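Local coordinates for protein immunoreactive 84kD antigen PG93 (Porphyromonas gingivalis, PDB 5M11) that is an essential surface component of the type IX secretion system of Porphyromonas gingivalis and binds zinc and calcium ions, at residues 594-599 and 659-664; 669-674 and 739-744; 692-697 and 713-718. All blocks are in the same frame, centred on the assembly; numbering follows the deposited sequence.

Interaction 1. Residues 594-599 and 659-664; sequences VVDKLN and FQTGTG
Where strand 655-660 gives way to a loop, Gln660 folds its own amide back: OE1 takes the N-H of Gly662 on a lone pair in the carbonyl plane, at 2.9 Å, and so braces the first bend. Thr661 follows, with CG2 anti to its backbone N, and this methyl meets Asp596 OD1 tip to tip at 3.7 Å, while its hydroxyl is engaged in a weak bond to Gly646 O. Gly662 then turns the chain at positive phi. Thr663 has the largest share of the contact. Its OG1 lies 3.7 Å from both Asp596 OD1 and OD2, too far for a hydrogen bond; OD1 is held by the indole N-H of Trp602. From the other branch, CG2 of Thr663 packs on Lys597 CB at 3.8 Å. In Lys597, CG anti to N and an extended chi2 carry CD to 3.3 Å from Thr663 O; the bend at chi3 (83°) then keeps CE beside the same oxygen, and chi4 (77°) bends the chain again at NZ. Asp596 and Lys597 open a type I turn, Asp596 to Asn599, joining strands 589-595 and 601-606. Two adjacent four-stranded antiparallel blades thus meet through their loops, as expected of a beta-propeller.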
loop_
_atom_site.group_PDB
_atom_site.type_symbol
_atom_site.label_atom_id
_atom_site.label_comp_id
_atom_site.label_asym_id
_atom_site.label_seq_id
_atom_site.Cartn_x
_atom_site.Cartn_y
_atom_site.Cartn_z
ATOM N N VAL A 594 17.117 -2.470 -6.475
ATOM C CA VAL A 594 17.914 -2.522 -5.254
ATOM C C VAL A 594 18.894 -3.706 -5.413
ATOM O O VAL A 594 18.532 -4.703 -6.044
ATOM C CB VAL A 594 16.978 -2.607 -4.034
ATOM C CG1 VAL A 594 17.590 -3.383 -2.880
ATOM C CG2 VAL A 594 16.566 -1.213 -3.595
ATOM N N VAL A 595 20.149 -3.569 -4.921
ATOM C CA VAL A 595 21.181 -4.604 -5.083
ATOM C C VAL A 595 21.609 -5.220 -3.717
ATOM O O VAL A 595 22.009 -4.509 -2.780
ATOM C CB VAL A 595 22.404 -4.072 -5.887
ATOM C CG1 VAL A 595 23.489 -5.138 -6.028
ATOM C CG2 VAL A 595 21.986 -3.561 -7.266
ATOM N N ASP A 596 21.536 -6.568 -3.664
ATOM C CA ASP A 596 21.904 -7.495 -2.580
ATOM C C ASP A 596 23.355 -7.405 -2.142
ATOM O O ASP A 596 24.215 -6.926 -2.873
ATOM C CB ASP A 596 21.722 -8.959 -3.086
ATOM C CG ASP A 596 20.540 -9.740 -2.555
ATOM O OD1 ASP A 596 19.666 -9.126 -1.898
ATOM O OD2 ASP A 596 20.480 -10.978 -2.801
ATOM N N LYS A 597 23.626 -8.029 -0.995
ATOM C CA LYS A 597 24.927 -8.282 -0.383
ATOM C C LYS A 597 25.619 -9.329 -1.268
ATOM O O LYS A 597 26.853 -9.367 -1.364
ATOM C CB LYS A 597 24.674 -8.795 1.051
ATOM C CG LYS A 597 25.890 -9.164 1.878
ATOM C CD LYS A 597 25.480 -9.732 3.250
ATOM C CE LYS A 597 25.123 -11.207 3.243
ATOM N NZ LYS A 597 26.324 -12.084 3.192
ATOM N N LEU A 598 24.784 -10.165 -1.952
ATOM C CA LEU A 598 25.209 -11.208 -2.887
ATOM C C LEU A 598 25.345 -10.667 -4.296
ATOM O O LEU A 598 25.644 -11.445 -5.208
ATOM C CB LEU A 598 24.226 -12.384 -2.899
ATOM C CG LEU A 598 23.936 -13.106 -1.591
ATOM C CD1 LEU A 598 22.997 -14.266 -1.838
ATOM C CD2 LEU A 598 25.197 -13.578 -0.897
ATOM N N ASN A 599 25.129 -9.339 -4.484
ATOM C CA ASN A 599 25.158 -8.632 -5.774
ATOM C C ASN A 599 23.952 -9.062 -6.672
ATOM O O ASN A 599 23.952 -8.832 -7.885
ATOM C CB ASN A 599 26.505 -8.831 -6.491
ATOM C CG ASN A 599 26.932 -7.707 -7.396
ATOM O OD1 ASN A 599 26.436 -6.565 -7.329
ATOM N ND2 ASN A 599 27.924 -8.006 -8.222
ATOM N N PHE A 659 9.841 -8.221 3.382
ATOM C CA PHE A 659 10.219 -9.591 3.080
ATOM C C PHE A 659 11.614 -9.852 3.637
ATOM O O PHE A 659 12.529 -9.053 3.407
ATOM C CB PHE A 659 10.152 -9.826 1.561
ATOM C CG PHE A 659 10.693 -11.152 1.101
ATOM C CD1 PHE A 659 9.916 -12.302 1.178
ATOM C CD2 PHE A 659 11.982 -11.256 0.593
ATOM C CE1 PHE A 659 10.416 -13.528 0.761
ATOM C CE2 PHE A 659 12.489 -12.487 0.191
ATOM C CZ PHE A 659 11.701 -13.617 0.285
ATOM N N GLN A 660 11.774 -10.961 4.401
ATOM C CA GLN A 660 13.079 -11.329 4.975
ATOM C C GLN A 660 13.870 -12.004 3.893
ATOM O O GLN A 660 13.527 -13.122 3.485
ATOM C CB GLN A 660 12.937 -12.207 6.235
ATOM C CG GLN A 660 14.267 -12.755 6.791
ATOM C CD GLN A 660 15.302 -11.708 7.140
ATOM O OE1 GLN A 660 16.312 -11.540 6.437
ATOM N NE2 GLN A 660 15.110 -11.033 8.271
ATOM N N THR A 661 14.888 -11.288 3.388
ATOM C CA THR A 661 15.755 -11.660 2.271
ATOM C C THR A 661 16.775 -12.756 2.664
ATOM O O THR A 661 17.177 -13.562 1.804
ATOM C CB THR A 661 16.443 -10.384 1.757
ATOM O OG1 THR A 661 15.424 -9.434 1.476
ATOM C CG2 THR A 661 17.221 -10.594 0.476
ATOM N N GLY A 662 17.181 -12.772 3.938
ATOM C CA GLY A 662 18.182 -13.710 4.439
ATOM C C GLY A 662 19.569 -13.258 4.026
ATOM O O GLY A 662 20.504 -14.054 3.967
ATOM N N THR A 663 19.695 -11.940 3.768
ATOM C CA THR A 663 20.849 -11.189 3.298
ATOM C C THR A 663 21.384 -10.354 4.484
ATOM O O THR A 663 22.334 -9.583 4.339
ATOM C CB THR A 663 20.346 -10.435 2.050
ATOM O OG1 THR A 663 20.574 -11.288 0.931
ATOM C CG2 THR A 663 20.926 -9.014 1.831
ATOM N N GLY A 664 20.815 -10.589 5.661
ATOM C CA GLY A 664 21.199 -9.916 6.892
ATOM C C GLY A 664 22.611 -10.173 7.382
ATOM O O GLY A 664 23.175 -11.257 7.193
#

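Interaction 2. Residues 669-674 and 739-744; sequences SELDGV and VAVYDP. With CA (calcium ion), chain K.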
loop_
_atom_site.group_PDB
_atom_site.type_symbol
_atom_site.label_atom_id
_atom_site.label_comp_id
_atom_site.label_asym_id
_atom_site.label_seq_id
_atom_site.Cartn_x
_atom_site.Cartn_y
_atom_site.Cartn_z
ATOM N N SER A 669 24.000 -16.660 16.169
ATOM C CA SER A 669 22.774 -17.467 16.084
ATOM C C SER A 669 22.109 -17.408 14.680
ATOM O O SER A 669 20.954 -17.822 14.535
ATOM C CB SER A 669 21.778 -17.066 17.176
ATOM O OG SER A 669 22.292 -17.361 18.465
ATOM N N GLU A 670 22.860 -16.957 13.649
ATOM C CA GLU A 670 22.356 -16.803 12.284
ATOM C C GLU A 670 21.919 -18.150 11.657
ATOM O O GLU A 670 20.936 -18.175 10.911
ATOM C CB GLU A 670 23.359 -16.057 11.377
ATOM C CG GLU A 670 24.723 -16.699 11.181
ATOM C CD GLU A 670 25.451 -16.195 9.948
ATOM O OE1 GLU A 670 25.058 -16.585 8.823
ATOM O OE2 GLU A 670 26.415 -15.412 10.106
ATOM N N LEU A 671 22.604 -19.256 11.990
ATOM C CA LEU A 671 22.226 -20.562 11.466
ATOM C C LEU A 671 21.551 -21.420 12.531
ATOM O O LEU A 671 21.108 -22.528 12.230
ATOM C CB LEU A 671 23.431 -21.302 10.865
ATOM C CG LEU A 671 23.987 -20.777 9.536
ATOM C CD1 LEU A 671 25.113 -21.652 9.055
ATOM C CD2 LEU A 671 22.913 -20.690 8.451
ATOM N N ASP A 672 21.412 -20.889 13.757
ATOM C CA ASP A 672 20.774 -21.580 14.880
ATOM C C ASP A 672 19.282 -21.857 14.619
ATOM O O ASP A 672 18.670 -22.646 15.343
ATOM C CB ASP A 672 20.932 -20.763 16.177
ATOM C CG ASP A 672 22.293 -20.820 16.864
ATOM O OD1 ASP A 672 22.395 -20.343 18.021
ATOM O OD2 ASP A 672 23.271 -21.292 16.227
ATOM N N GLY A 673 18.727 -21.230 13.582
ATOM C CA GLY A 673 17.323 -21.388 13.222
ATOM C C GLY A 673 17.010 -22.291 12.040
ATOM O O GLY A 673 15.871 -22.279 11.568
ATOM N N VAL A 674 17.972 -23.087 11.551
ATOM C CA VAL A 674 17.693 -23.957 10.397
ATOM C C VAL A 674 16.816 -25.149 10.865
ATOM O O VAL A 674 16.996 -25.629 11.984
ATOM C CB VAL A 674 18.985 -24.405 9.637
ATOM C CG1 VAL A 674 18.655 -25.260 8.421
ATOM C CG2 VAL A 674 19.820 -23.196 9.203
ATOM N N VAL A 739 21.275 -32.565 6.493
ATOM C CA VAL A 739 21.374 -31.275 5.830
ATOM C C VAL A 739 22.567 -30.537 6.446
ATOM O O VAL A 739 22.557 -30.196 7.643
ATOM C CB VAL A 739 20.036 -30.501 5.986
ATOM C CG1 VAL A 739 20.068 -29.173 5.244
ATOM C CG2 VAL A 739 18.861 -31.352 5.517
ATOM N N ALA A 740 23.619 -30.358 5.632
ATOM C CA ALA A 740 24.818 -29.637 6.035
ATOM C C ALA A 740 24.763 -28.252 5.437
ATOM O O ALA A 740 24.704 -28.100 4.211
ATOM C CB ALA A 740 26.060 -30.377 5.592
ATOM N N VAL A 741 24.695 -27.241 6.317
ATOM C CA VAL A 741 24.607 -25.833 5.938
ATOM C C VAL A 741 25.902 -25.132 6.298
ATOM O O VAL A 741 26.247 -25.045 7.468
ATOM C CB VAL A 741 23.383 -25.096 6.559
ATOM C CG1 VAL A 741 23.303 -23.659 6.062
ATOM C CG2 VAL A 741 22.081 -25.838 6.272
ATOM N N TYR A 742 26.592 -24.601 5.295
ATOM C CA TYR A 742 27.820 -23.853 5.516
ATOM C C TYR A 742 27.721 -22.453 4.909
ATOM O O TYR A 742 27.420 -22.316 3.719
ATOM C CB TYR A 742 29.037 -24.604 4.950
ATOM C CG TYR A 742 30.338 -23.836 5.060
ATOM C CD1 TYR A 742 31.014 -23.742 6.275
ATOM C CD2 TYR A 742 30.896 -23.207 3.952
ATOM C CE1 TYR A 742 32.214 -23.041 6.383
ATOM C CE2 TYR A 742 32.093 -22.500 4.048
ATOM C CZ TYR A 742 32.747 -22.418 5.267
ATOM O OH TYR A 742 33.933 -21.728 5.364
ATOM N N ASP A 743 27.998 -21.421 5.718
ATOM C CA ASP A 743 28.018 -20.069 5.184
ATOM C C ASP A 743 29.493 -19.693 4.943
ATOM O O ASP A 743 30.313 -19.790 5.865
ATOM C CB ASP A 743 27.232 -19.044 6.043
ATOM C CG ASP A 743 27.883 -18.465 7.282
ATOM O OD1 ASP A 743 28.445 -19.246 8.080
ATOM O OD2 ASP A 743 27.723 -17.255 7.516
ATOM N N PRO A 744 29.865 -19.375 3.677
ATOM C CA PRO A 744 31.288 -19.074 3.387
ATOM C C PRO A 744 31.817 -17.827 4.106
ATOM O O PRO A 744 33.005 -17.778 4.439
ATOM C CB PRO A 744 31.331 -18.894 1.863
ATOM C CG PRO A 744 29.918 -18.721 1.430
ATOM C CD PRO A 744 29.015 -19.285 2.469
HETATM CA CA CA K . 26.417 -14.940 7.739
#
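The calcium ion joins two carboxylates that would be expected to repel each other without it. Glu670 holds it with both oxygens, OE1 and OE2 each 2.4 Å from the metal, whereas Asp743 supplies OD2 alone, at 2.7 Å. The two groups come tip to tip with their planes 68° apart, and the 3.0 Å between Glu670 OE1 and Asp743 OD2 reflects the shared cation, whose charge probably keeps both acids ionised. Both residues start with CG in the crowded position between the backbone N and the carbonyl carbon (chi1 61° for Glu670, 80° for Asp743), which turns the acids to the metal. Asp743 is positioned in turn by weak bonds from backbone N-H groups, Ser746 N to OD2 and Lys748 N to OD1.

The next layer is apolar. Leu671 crosses Val741 obliquely, CD2 to CG1 at 3.8 Å, and Val674 brings CG1 to the other methyl of Val741, CG2, at 4.1 Å. A type I turn from Leu671 to Val674 sets these two side chains on the strand, and Ser669 OG donates to Asp672 OD1 at 3.0 Å. Metal at one end and hydrophobic packing at the other thereby fix the loop to the end of strand 735-742, in a calcium site that bridges the loop before strand 675-677 and the turn of the beta hairpin formed by strands 735-742 and 749-756.

Interaction 3. Residues 692-697 and 713-718; sequences AGLQAG and TESVTT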
loop_
_atom_site.group_PDB
_atom_site.type_symbol
_atom_site.label_atom_id
_atom_site.label_comp_id
_atom_site.label_asym_id
_atom_site.label_seq_id
_atom_site.Cartn_x
_atom_site.Cartn_y
_atom_site.Cartn_z
ATOM N N ALA A 692 14.265 -24.641 6.000
ATOM C CA ALA A 692 13.894 -23.270 6.329
ATOM C C ALA A 692 14.796 -22.705 7.436
ATOM O O ALA A 692 15.638 -23.437 7.968
ATOM C CB ALA A 692 12.430 -23.209 6.727
ATOM N N GLY A 693 14.652 -21.402 7.712
ATOM C CA GLY A 693 15.465 -20.671 8.679
ATOM C C GLY A 693 16.904 -20.452 8.229
ATOM O O GLY A 693 17.766 -20.133 9.055
ATOM N N LEU A 694 17.175 -20.599 6.916
ATOM C CA LEU A 694 18.493 -20.428 6.323
ATOM C C LEU A 694 18.875 -18.968 6.164
ATOM O O LEU A 694 18.115 -18.074 6.546
ATOM C CB LEU A 694 18.539 -21.090 4.929
ATOM C CG LEU A 694 18.439 -22.596 4.829
ATOM C CD1 LEU A 694 18.203 -22.981 3.441
ATOM C CD2 LEU A 694 19.695 -23.255 5.267
ATOM N N GLN A 695 20.061 -18.735 5.567
ATOM C CA GLN A 695 20.626 -17.424 5.237
ATOM C C GLN A 695 21.014 -17.482 3.769
ATOM O O GLN A 695 21.597 -18.474 3.368
ATOM C CB GLN A 695 21.837 -17.118 6.146
ATOM C CG GLN A 695 22.137 -15.635 6.341
ATOM C CD GLN A 695 21.312 -15.010 7.442
ATOM O OE1 GLN A 695 21.689 -15.007 8.616
ATOM N NE2 GLN A 695 20.183 -14.431 7.083
ATOM N N ALA A 696 20.624 -16.496 2.947
ATOM C CA ALA A 696 20.933 -16.477 1.515
ATOM C C ALA A 696 22.437 -16.451 1.290
ATOM O O ALA A 696 23.139 -15.694 1.958
ATOM C CB ALA A 696 20.276 -15.282 0.855
ATOM N N GLY A 697 22.910 -17.319 0.397
ATOM C CA GLY A 697 24.324 -17.493 0.061
ATOM C C GLY A 697 24.979 -18.713 0.695
ATOM O O GLY A 697 26.168 -18.968 0.483
ATOM N N THR A 713 22.706 -27.327 -3.189
ATOM C CA THR A 713 22.388 -25.980 -3.692
ATOM C C THR A 713 22.979 -24.900 -2.807
ATOM O O THR A 713 23.576 -25.184 -1.766
ATOM C CB THR A 713 20.869 -25.708 -3.807
ATOM O OG1 THR A 713 20.179 -26.265 -2.679
ATOM C CG2 THR A 713 20.271 -26.149 -5.135
ATOM N N GLU A 714 22.795 -23.651 -3.240
ATOM C CA GLU A 714 23.125 -22.445 -2.507
ATOM C C GLU A 714 21.791 -21.866 -2.060
ATOM O O GLU A 714 20.772 -22.124 -2.708
ATOM C CB GLU A 714 23.935 -21.460 -3.372
ATOM C CG GLU A 714 24.788 -20.493 -2.563
ATOM C CD GLU A 714 25.264 -19.253 -3.299
ATOM O OE1 GLU A 714 24.438 -18.332 -3.505
ATOM O OE2 GLU A 714 26.472 -19.178 -3.624
ATOM N N SER A 715 21.757 -21.123 -0.954
ATOM C CA SER A 715 20.488 -20.564 -0.515
ATOM C C SER A 715 20.157 -19.314 -1.323
ATOM O O SER A 715 20.998 -18.416 -1.461
ATOM C CB SER A 715 20.512 -20.263 0.973
ATOM O OG SER A 715 19.190 -20.012 1.417
ATOM N N VAL A 716 18.950 -19.297 -1.918
ATOM C CA VAL A 716 18.459 -18.167 -2.731
ATOM C C VAL A 716 17.858 -17.107 -1.773
ATOM O O VAL A 716 18.308 -15.963 -1.767
ATOM C CB VAL A 716 17.464 -18.616 -3.859
ATOM C CG1 VAL A 716 16.400 -19.608 -3.351
ATOM C CG2 VAL A 716 16.821 -17.421 -4.557
ATOM N N THR A 717 16.876 -17.540 -0.946
ATOM C CA THR A 717 16.121 -16.815 0.067
ATOM C C THR A 717 16.441 -17.450 1.457
ATOM O O THR A 717 17.590 -17.768 1.747
ATOM C CB THR A 717 14.614 -16.821 -0.322
ATOM O OG1 THR A 717 13.836 -16.087 0.641
ATOM C CG2 THR A 717 14.040 -18.245 -0.510
ATOM N N THR A 718 15.431 -17.603 2.304
ATOM C CA THR A 718 15.474 -18.149 3.662
ATOM C C THR A 718 15.136 -19.633 3.594
ATOM O O THR A 718 15.368 -20.372 4.552
ATOM C CB THR A 718 14.501 -17.344 4.583
ATOM O OG1 THR A 718 13.665 -16.445 3.811
ATOM C CG2 THR A 718 15.249 -16.539 5.632
#
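The pairing of antiparallel strands 699-703 and 709-714 in the C-terminal beta domain is continued here past the strand ends, where Ser715 still pairs with Cys698 through the backbone. Residues 692-697 lead into the first of these strands and residues 713-718 run on from the second. Backbone bonds pin the two segments at two points. Near the start of the first, Leu694 N donates to Thr718 O at 3.0 Å, along a lone pair in the carbonyl plane. Near its end, Gly697 N reaches Ser715 O at 2.9 Å with an N-H...O angle of 157°, though the donor stands above that carbonyl plane. Gly697 adopts phi 102°, where a side chain would press on the preceding carbonyl, so glycine suits the bend.

Between the pins, Ala696 puts its methyl CB on the carbonyl O of Val716, 3.3 Å away, and its CA contributes a CA-H...O contact to Ser715 O. Ser715 has OG anti to its backbone N (chi1 -167°), which sends the hydroxyl to Thr717 O at 2.8 Å, from above that carbonyl plane; its CB meanwhile rests on Gln695 O. Leu694 lies over the same region, with CB 3.3 Å from Thr718 O and CD1 near Ser715 OG. In return, Thr718 CG2 packs on Leu694 O at 3.4 Å. On the exposed side, the extended side chain of Glu714 runs alongside Gly697, CG to the glycine O at 3.7 Å, and its OE1 bonds a glycerol probably taken from the crystallisation liquor.

The carbonyls of Ser715, Thr717 and Thr718 take, respectively, an N-H with a CA-H contact, a hydroxyl, and an N-H. The directional bonds across the contact are thus backbone-based, with the Leu694 and Thr718 side chains filling in around them.

In the fold
Interaction 1 belongs to the propeller and interactions 2 and 3 to the C-terminal region, yet they form one continuous patch. Interactions 2 and 3 lie about 9 Å apart between centres and share packing: Val741 CG2 meets Leu694 CD2 at 3.7 Å, and Glu670 CB meets Gln695 OE1 at 3.4 Å. Interactions 1 and 3, about 11 Å apart between centres, are joined where Gly662 O accepts the backbone N of Ala696 at 2.7 Å and, more weakly, Gln695 NE2. Interactions 1 and 2 do not touch, but the side chain of Lys597 comes within about 5 Å of the calcium held by interaction 2. Loop 692-697 therefore bridges propeller exit and metal site.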